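Local coordinates for alpha-glucosidase (Pseudoalteromonas sp. K8, PDB 5HQA), which hydrolyses alpha-glucosidic linkages as a chloride-activated, calcium-binding glycoside hydrolase of family 97, at residues W66-D78 with D549-D561. Numbering follows the deposited sequence.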
ATOM      1  N   TRP A  66       2.773  18.620  10.570  1.00 17.45           N
ATOM      2  CA  TRP A  66       4.042  17.957  10.830  1.00 17.98           C
ATOM      3  C   TRP A  66       4.718  17.645   9.500  1.00 18.49           C
ATOM      4  O   TRP A  66       4.090  17.684   8.437  1.00 17.87           O
ATOM      5  CB  TRP A  66       3.847  16.686  11.677  1.00 17.90           C
ATOM      6  CG  TRP A  66       2.854  15.695  11.111  1.00 18.12           C
ATOM      7  CD1 TRP A  66       1.488  15.753  11.200  1.00 17.47           C
ATOM      8  CD2 TRP A  66       3.159  14.488  10.391  1.00 17.85           C
ATOM      9  NE1 TRP A  66       0.923  14.659  10.570  1.00 17.50           N
ATOM     10  CE2 TRP A  66       1.928  13.869  10.068  1.00 19.27           C
ATOM     11  CE3 TRP A  66       4.350  13.871   9.990  1.00 14.53           C
ATOM     12  CZ2 TRP A  66       1.860  12.664   9.357  1.00 15.62           C
ATOM     13  CZ3 TRP A  66       4.278  12.673   9.282  1.00 14.34           C
ATOM     14  CH2 TRP A  66       3.042  12.087   8.976  1.00 14.37           C
ATOM     15  N   GLN A  67       6.013  17.350   9.560  1.00 16.30           N
ATOM     16  CA  GLN A  67       6.816  17.151   8.360  1.00 16.71           C
ATOM     17  C   GLN A  67       7.213  15.685   8.214  1.00 16.34           C
ATOM     18  O   GLN A  67       7.657  15.057   9.180  1.00 18.57           O
ATOM     19  CB  GLN A  67       8.064  18.041   8.379  1.00 19.20           C
ATOM     20  CG  GLN A  67       8.963  17.792   7.169  1.00 25.70           C
ATOM     21  CD  GLN A  67       9.754  19.013   6.745  1.00 31.23           C
ATOM     22  OE1 GLN A  67       9.198  20.100   6.576  1.00 32.39           O
ATOM     23  NE2 GLN A  67      11.060  18.838   6.561  1.00 27.16           N
ATOM     24  N   GLN A  68       7.047  15.138   6.991  1.00 15.57           N
ATOM     25  CA  GLN A  68       7.475  13.764   6.735  1.00 15.89           C
ATOM     26  C   GLN A  68       8.953  13.724   6.362  1.00 16.94           C
ATOM     27  O   GLN A  68       9.444  14.620   5.672  1.00 17.85           O
ATOM     28  CB  GLN A  68       6.677  13.146   5.597  1.00 16.10           C
ATOM     29  CG  GLN A  68       5.182  13.197   5.766  1.00 14.09           C
ATOM     30  CD  GLN A  68       4.536  12.028   5.068  1.00 14.60           C
ATOM     31  OE1 GLN A  68       4.576  10.907   5.573  1.00 15.59           O
ATOM     32  NE2 GLN A  68       3.959  12.271   3.891  1.00 13.23           N
ATOM     33  N   PRO A  69       9.684  12.690   6.783  1.00 18.64           N
ATOM     34  CA  PRO A  69      11.062  12.544   6.282  1.00 19.17           C
ATOM     35  C   PRO A  69      11.105  12.259   4.793  1.00 19.06           C
ATOM     36  O   PRO A  69      12.021  12.711   4.100  1.00 18.75           O
ATOM     37  CB  PRO A  69      11.611  11.370   7.106  1.00 18.76           C
ATOM     38  CG  PRO A  69      10.388  10.566   7.467  1.00 16.99           C
ATOM     39  CD  PRO A  69       9.292  11.592   7.686  1.00 17.86           C
ATOM     40  N   TRP A  70      10.133  11.503   4.294  1.00 15.45           N
ATOM     41  CA  TRP A  70       9.929  11.217   2.883  1.00 15.17           C
ATOM     42  C   TRP A  70       8.446  10.940   2.736  1.00 15.50           C
ATOM     43  O   TRP A  70       7.766  10.623   3.714  1.00 15.79           O
ATOM     44  CB  TRP A  70      10.742  10.006   2.410  1.00 15.31           C
ATOM     45  CG  TRP A  70      10.506   8.782   3.259  1.00 14.81           C
ATOM     46  CD1 TRP A  70      11.253   8.375   4.331  1.00 17.49           C
ATOM     47  CD2 TRP A  70       9.451   7.821   3.121  1.00 15.57           C
ATOM     48  NE1 TRP A  70      10.732   7.216   4.861  1.00 14.71           N
ATOM     49  CE2 TRP A  70       9.626   6.855   4.139  1.00 14.70           C
ATOM     50  CE3 TRP A  70       8.380   7.674   2.233  1.00 13.72           C
ATOM     51  CZ2 TRP A  70       8.768   5.762   4.291  1.00 14.11           C
ATOM     52  CZ3 TRP A  70       7.532   6.590   2.386  1.00 12.96           C
ATOM     53  CH2 TRP A  70       7.734   5.645   3.405  1.00 13.80           C
ATOM     54  N   GLY A  71       7.932  11.051   1.524  1.00 14.74           N
ATOM     55  CA  GLY A  71       6.523  10.783   1.345  1.00 13.58           C
ATOM     56  C   GLY A  71       5.982  11.368   0.057  1.00 16.95           C
ATOM     57  O   GLY A  71       6.727  11.808  -0.823  1.00 14.32           O
ATOM     58  N   GLU A  72       4.652  11.337  -0.028  1.00 13.57           N
ATOM     59  CA  GLU A  72       3.899  11.914  -1.128  1.00 14.12           C
ATOM     60  C   GLU A  72       3.659  13.405  -0.934  1.00 14.23           C
ATOM     61  O   GLU A  72       3.246  14.091  -1.875  1.00 15.69           O
ATOM     62  CB  GLU A  72       2.569  11.162  -1.280  1.00 12.42           C
ATOM     63  CG  GLU A  72       1.576  11.336  -0.112  1.00 12.14           C
ATOM     64  CD  GLU A  72       1.796  10.382   1.073  1.00 19.59           C
ATOM     65  OE1 GLU A  72       2.879  10.407   1.707  1.00 15.63           O
ATOM     66  OE2 GLU A  72       0.854   9.614   1.389  1.00 18.53           O
ATOM     67  N   ARG A  73       3.912  13.919   0.265  1.00 13.67           N
ATOM     68  CA  ARG A  73       3.903  15.348   0.521  1.00 14.26           C
ATOM     69  C   ARG A  73       4.801  15.595   1.722  1.00 15.47           C
ATOM     70  O   ARG A  73       4.958  14.724   2.583  1.00 16.51           O
ATOM     71  CB  ARG A  73       2.486  15.895   0.760  1.00 13.97           C
ATOM     72  CG  ARG A  73       1.744  15.265   1.933  1.00 15.90           C
ATOM     73  CD  ARG A  73       0.298  15.788   2.018  1.00 17.63           C
ATOM     74  NE  ARG A  73      -0.332  15.826   0.700  1.00 20.29           N
ATOM     75  CZ  ARG A  73      -1.044  14.835   0.177  1.00 19.08           C
ATOM     76  NH1 ARG A  73      -1.563  14.961  -1.033  1.00 21.93           N
ATOM     77  NH2 ARG A  73      -1.243  13.720   0.859  1.00 17.13           N
ATOM     78  N   GLN A  74       5.401  16.786   1.758  1.00 15.24           N
ATOM     79  CA  GLN A  74       6.353  17.110   2.809  1.00 15.73           C
ATOM     80  C   GLN A  74       5.657  17.517   4.103  1.00 17.94           C
ATOM     81  O   GLN A  74       6.056  17.076   5.188  1.00 18.24           O
ATOM     82  CB  GLN A  74       7.276  18.221   2.326  1.00 16.52           C
ATOM     83  CG  GLN A  74       8.169  18.795   3.397  1.00 20.12           C
ATOM     84  CD  GLN A  74       9.254  19.656   2.796  1.00 29.03           C
ATOM     85  OE1 GLN A  74       9.370  19.757   1.572  1.00 29.73           O
ATOM     86  NE2 GLN A  74      10.063  20.275   3.647  1.00 31.89           N
ATOM     87  N   THR A  75       4.615  18.340   4.012  1.00 15.67           N
ATOM     88  CA  THR A  75       3.872  18.819   5.175  1.00 15.69           C
ATOM     89  C   THR A  75       2.490  18.177   5.214  1.00 15.18           C
ATOM     90  O   THR A  75       1.754  18.216   4.222  1.00 17.26           O
ATOM     91  CB  THR A  75       3.742  20.338   5.136  1.00 16.73           C
ATOM     92  OG1 THR A  75       5.050  20.914   5.077  1.00 21.49           O
ATOM     93  CG2 THR A  75       3.030  20.847   6.375  1.00 18.33           C
ATOM     94  N   VAL A  76       2.141  17.599   6.361  1.00 14.74           N
ATOM     95  CA  VAL A  76       0.848  16.957   6.576  1.00 14.14           C
ATOM     96  C   VAL A  76       0.096  17.785   7.600  1.00 15.32           C
ATOM     97  O   VAL A  76       0.591  18.003   8.713  1.00 17.27           O
ATOM     98  CB  VAL A  76       0.995  15.503   7.054  1.00 16.22           C
ATOM     99  CG1 VAL A  76      -0.369  14.907   7.395  1.00 13.14           C
ATOM    100  CG2 VAL A  76       1.724  14.653   5.992  1.00 16.25           C
ATOM    101  N   VAL A  77      -1.097  18.233   7.226  1.00 15.40           N
ATOM    102  CA  VAL A  77      -1.958  19.024   8.094  1.00 15.07           C
ATOM    103  C   VAL A  77      -2.888  18.084   8.854  1.00 15.26           C
ATOM    104  O   VAL A  77      -3.482  17.174   8.262  1.00 14.87           O
ATOM    105  CB  VAL A  77      -2.756  20.047   7.268  1.00 15.43           C
ATOM    106  CG1 VAL A  77      -3.882  20.657   8.100  1.00 18.08           C
ATOM    107  CG2 VAL A  77      -1.820  21.121   6.726  1.00 15.33           C
ATOM    108  N   ASP A  78      -3.008  18.298  10.169  1.00 17.10           N
ATOM    109  CA  ASP A  78      -3.887  17.518  11.043  1.00 16.26           C
ATOM    110  C   ASP A  78      -4.891  18.481  11.678  1.00 16.90           C
ATOM    111  O   ASP A  78      -4.561  19.184  12.636  1.00 18.07           O
ATOM    112  CB  ASP A  78      -3.081  16.776  12.113  1.00 16.45           C
ATOM    113  CG  ASP A  78      -3.953  15.865  12.990  1.00 22.79           C
ATOM    114  OD1 ASP A  78      -5.197  15.918  12.878  1.00 24.32           O
ATOM    115  OD2 ASP A  78      -3.395  15.092  13.802  1.00 25.04           O
ATOM    116  N   ASP A 549      14.356  10.695 -15.468  1.00 15.85           N
ATOM    117  CA  ASP A 549      14.115  12.016 -14.897  1.00 16.83           C
ATOM    118  C   ASP A 549      13.252  11.965 -13.639  1.00 15.42           C
ATOM    119  O   ASP A 549      13.430  12.796 -12.741  1.00 17.18           O
ATOM    120  CB  ASP A 549      13.432  12.934 -15.916  1.00 16.87           C
ATOM    121  CG  ASP A 549      14.365  13.418 -17.018  1.00 20.64           C
ATOM    122  OD1 ASP A 549      15.596  13.169 -16.963  1.00 21.28           O
ATOM    123  OD2 ASP A 549      13.846  14.081 -17.944  1.00 21.42           O
ATOM    124  N   VAL A 550      12.316  11.027 -13.552  1.00 14.80           N
ATOM    125  CA  VAL A 550      11.215  11.187 -12.601  1.00 13.70           C
ATOM    126  C   VAL A 550      11.701  10.936 -11.174  1.00 15.09           C
ATOM    127  O   VAL A 550      12.437   9.970 -10.925  1.00 14.34           O
ATOM    128  CB  VAL A 550      10.029  10.279 -12.980  1.00 13.76           C
ATOM    129  CG1 VAL A 550      10.375   8.778 -12.836  1.00 13.65           C
ATOM    130  CG2 VAL A 550       8.770  10.654 -12.183  1.00 12.31           C
ATOM    131  N   PRO A 551      11.334  11.781 -10.211  1.00 15.53           N
ATOM    132  CA  PRO A 551      11.675  11.530  -8.806  1.00 14.85           C
ATOM    133  C   PRO A 551      10.694  10.537  -8.183  1.00 15.36           C
ATOM    134  O   PRO A 551       9.727  10.098  -8.814  1.00 13.72           O
ATOM    135  CB  PRO A 551      11.567  12.917  -8.168  1.00 17.94           C
ATOM    136  CG  PRO A 551      10.573  13.649  -9.012  1.00 17.44           C
ATOM    137  CD  PRO A 551      10.713  13.101 -10.413  1.00 15.76           C
ATOM    138  N   THR A 552      10.980  10.160  -6.927  1.00 13.83           N
ATOM    139  CA  THR A 552      10.121   9.261  -6.162  1.00 15.01           C
ATOM    140  C   THR A 552       9.743   9.866  -4.812  1.00 16.60           C
ATOM    141  O   THR A 552       9.193   9.163  -3.953  1.00 14.67           O
ATOM    142  CB  THR A 552      10.791   7.897  -5.934  1.00 13.58           C
ATOM    143  OG1 THR A 552      11.870   8.046  -5.003  1.00 13.96           O
ATOM    144  CG2 THR A 552      11.338   7.322  -7.240  1.00 12.36           C
ATOM    145  N   ASP A 553      10.029  11.142  -4.605  1.00 14.56           N
ATOM    146  CA  ASP A 553       9.814  11.796  -3.323  1.00 14.63           C
ATOM    147  C   ASP A 553       9.257  13.179  -3.619  1.00 17.04           C
ATOM    148  O   ASP A 553       9.806  13.906  -4.452  1.00 15.91           O
ATOM    149  CB  ASP A 553      11.129  11.870  -2.539  1.00 16.02           C
ATOM    150  CG  ASP A 553      10.926  12.257  -1.088  1.00 20.82           C
ATOM    151  OD1 ASP A 553      11.855  12.868  -0.518  1.00 23.67           O
ATOM    152  OD2 ASP A 553       9.852  11.949  -0.520  1.00 18.18           O
ATOM    153  N   TRP A 554       8.162  13.537  -2.959  1.00 14.31           N
ATOM    154  CA  TRP A 554       7.336  14.634  -3.425  1.00 13.24           C
ATOM    155  C   TRP A 554       7.058  15.595  -2.287  1.00 16.44           C
ATOM    156  O   TRP A 554       6.756  15.169  -1.168  1.00 17.42           O
ATOM    157  CB  TRP A 554       6.009  14.106  -3.983  1.00 12.69           C
ATOM    158  CG  TRP A 554       6.185  12.995  -4.981  1.00 12.32           C
ATOM    159  CD1 TRP A 554       6.061  11.648  -4.751  1.00 13.18           C
ATOM    160  CD2 TRP A 554       6.519  13.137  -6.365  1.00 12.35           C
ATOM    161  NE1 TRP A 554       6.299  10.946  -5.911  1.00 12.36           N
ATOM    162  CE2 TRP A 554       6.585  11.837  -6.916  1.00 13.19           C
ATOM    163  CE3 TRP A 554       6.783  14.240  -7.192  1.00 13.76           C
ATOM    164  CZ2 TRP A 554       6.888  11.609  -8.261  1.00 12.55           C
ATOM    165  CZ3 TRP A 554       7.078  14.012  -8.534  1.00 13.99           C
ATOM    166  CH2 TRP A 554       7.129  12.705  -9.051  1.00 12.75           C
ATOM    167  N   GLN A 555       7.161  16.898  -2.560  0.62 15.15           N
ATOM    168  CA  GLN A 555       6.734  17.832  -1.527  0.62 16.71           C
ATOM    169  C   GLN A 555       5.229  18.063  -1.540  0.62 16.02           C
ATOM    170  O   GLN A 555       4.674  18.458  -0.509  0.62 16.35           O
ATOM    171  CB  GLN A 555       7.474  19.168  -1.637  0.62 20.27           C
ATOM    172  CG  GLN A 555       7.493  19.809  -2.993  0.62 24.26           C
ATOM    173  CD  GLN A 555       8.105  21.199  -2.924  0.62 27.93           C
ATOM    174  OE1 GLN A 555       7.713  22.005  -2.079  0.62 30.73           O
ATOM    175  NE2 GLN A 555       9.083  21.477  -3.785  0.62 16.67           N
ATOM    176  N   GLN A 556       4.555  17.806  -2.662  1.00 13.97           N
ATOM    177  CA  GLN A 556       3.098  17.887  -2.707  1.00 15.01           C
ATOM    178  C   GLN A 556       2.570  16.918  -3.758  1.00 14.85           C
ATOM    179  O   GLN A 556       3.250  16.618  -4.740  1.00 13.22           O
ATOM    180  CB  GLN A 556       2.612  19.317  -3.000  1.00 21.53           C
ATOM    181  CG  GLN A 556       1.099  19.532  -2.802  1.00 26.53           C
ATOM    182  CD  GLN A 556       0.583  19.028  -1.442  1.00 27.00           C
ATOM    183  OE1 GLN A 556       0.227  17.855  -1.292  1.00 19.89           O
ATOM    184  NE2 GLN A 556       0.555  19.918  -0.446  0.53 24.88           N
ATOM    185  N   SER A 557       1.363  16.405  -3.523  1.00 14.05           N
ATOM    186  CA  SER A 557       0.668  15.532  -4.463  1.00 13.77           C
ATOM    187  C   SER A 557      -0.795  15.951  -4.512  1.00 15.88           C
ATOM    188  O   SER A 557      -1.362  16.352  -3.486  1.00 14.15           O
ATOM    189  CB  SER A 557       0.753  14.050  -4.055  1.00 12.56           C
ATOM    190  OG  SER A 557       2.074  13.552  -4.131  1.00 12.21           O
ATOM    191  N   ILE A 558      -1.404  15.868  -5.701  1.00 13.26           N
ATOM    192  CA  ILE A 558      -2.820  16.195  -5.888  1.00 14.38           C
ATOM    193  C   ILE A 558      -3.401  15.253  -6.928  1.00 14.16           C
ATOM    194  O   ILE A 558      -2.980  15.284  -8.092  1.00 13.95           O
ATOM    195  CB  ILE A 558      -3.051  17.642  -6.365  1.00 18.65           C
ATOM    196  CG1 ILE A 558      -2.186  18.634  -5.590  1.00 27.52           C
ATOM    197  CG2 ILE A 558      -4.538  17.989  -6.252  1.00 17.85           C
ATOM    198  CD1 ILE A 558      -2.031  19.977  -6.278  1.00 34.72           C
ATOM    199  N   ALA A 559      -4.388  14.453  -6.537  1.00 12.05           N
ATOM    200  CA  ALA A 559      -5.205  13.753  -7.524  1.00 12.35           C
ATOM    201  C   ALA A 559      -6.173  14.775  -8.112  1.00 13.89           C
ATOM    202  O   ALA A 559      -7.063  15.269  -7.410  1.00 13.05           O
ATOM    203  CB  ALA A 559      -5.939  12.571  -6.896  1.00 10.85           C
ATOM    204  N   LEU A 560      -5.974  15.119  -9.390  1.00 12.32           N
ATOM    205  CA  LEU A 560      -6.726  16.207 -10.011  1.00 13.68           C
ATOM    206  C   LEU A 560      -8.119  15.780 -10.443  1.00 15.90           C
ATOM    207  O   LEU A 560      -9.049  16.592 -10.412  1.00 16.12           O
ATOM    208  CB  LEU A 560      -5.974  16.737 -11.227  1.00 12.90           C
ATOM    209  CG  LEU A 560      -4.604  17.351 -10.961  1.00 16.23           C
ATOM    210  CD1 LEU A 560      -3.923  17.696 -12.272  1.00 15.62           C
ATOM    211  CD2 LEU A 560      -4.768  18.583 -10.104  1.00 15.64           C
ATOM    212  N   ASP A 561      -8.277  14.535 -10.870  1.00 13.97           N
ATOM    213  CA  ASP A 561      -9.536  14.065 -11.427  1.00 14.88           C
ATOM    214  C   ASP A 561      -9.465  12.546 -11.482  1.00 15.35           C
ATOM    215  O   ASP A 561      -8.380  11.963 -11.397  1.00 12.97           O
ATOM    216  CB  ASP A 561      -9.776  14.666 -12.815  1.00 13.97           C
ATOM    217  CG  ASP A 561     -11.199  14.482 -13.299  1.00 19.94           C
ATOM    218  OD1 ASP A 561     -11.442  14.789 -14.486  1.00 22.31           O
ATOM    219  OD2 ASP A 561     -12.069  14.029 -12.508  1.00 18.50           O
TER
HETATM  220  O   HOH W   1      12.965  13.560   1.613  1.00 24.90           O
HETATM  221  O   HOH W   2       3.763  19.746   1.658  1.00 19.18           O
HETATM  222  O   HOH W   3      -0.034  19.399   2.571  1.00 50.60           O
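Gly-71 to Gln-74, in the loop joining strands 53-67 and 75-89, runs in the same direction as Asp-553 to Ser-557, and the backbones come closest where the CA atoms of Arg-73 and Gln-556 lie 4.2 Å apart. Two direct backbone bonds tie the loop down, Trp-554 N to Gly-71 O at 3.1 Å and Gln-74 N to Gln-555 O at 2.9 Å. Beside the first of them the Asp-553 carboxylate turns to the loop, OD2 taking the Gly-71 N-H almost straight (169°) while OD1 receives a water that also donates to Pro-69 O. Arg-73 does most of the side-chain work. With chi3 bent to 44°, it brings the edge of its guanidinium round to the strand: NE points at a lone pair of Gln-556 OE1 2.9 Å away, and NH1 gives to Ser-557 O at 2.8 Å from above that carbonyl plane. Gln-556 folds at chi2 (50°), which lets OE1 collect its own neighbour's N-H, from Ser-557, as well as that of Arg-73; the two bonds, with the water that NE2 shares with Thr-75 O, probably hold the amide in one rotation. Ser-557 OG donates to a lone pair of Glu-72 O, a short 2.6 Å bond. Within the loop, Gln-68 NE2 donates to both Arg-73 O and Glu-72 OE1. Arg-73 NH2 carries on to a salt bridge with Asp-244, and Glu-72 OE2 to one with Arg-445. Gln-555 and Gln-556 form a classic beta bulge opposite Lys-573 of strand 567-574. The contact thus docks a hairpin loop at one edge of a sheet of the N-terminal domain against strand 554-563, at the edge of the C-terminal antiparallel sheet and just after helix 541-549.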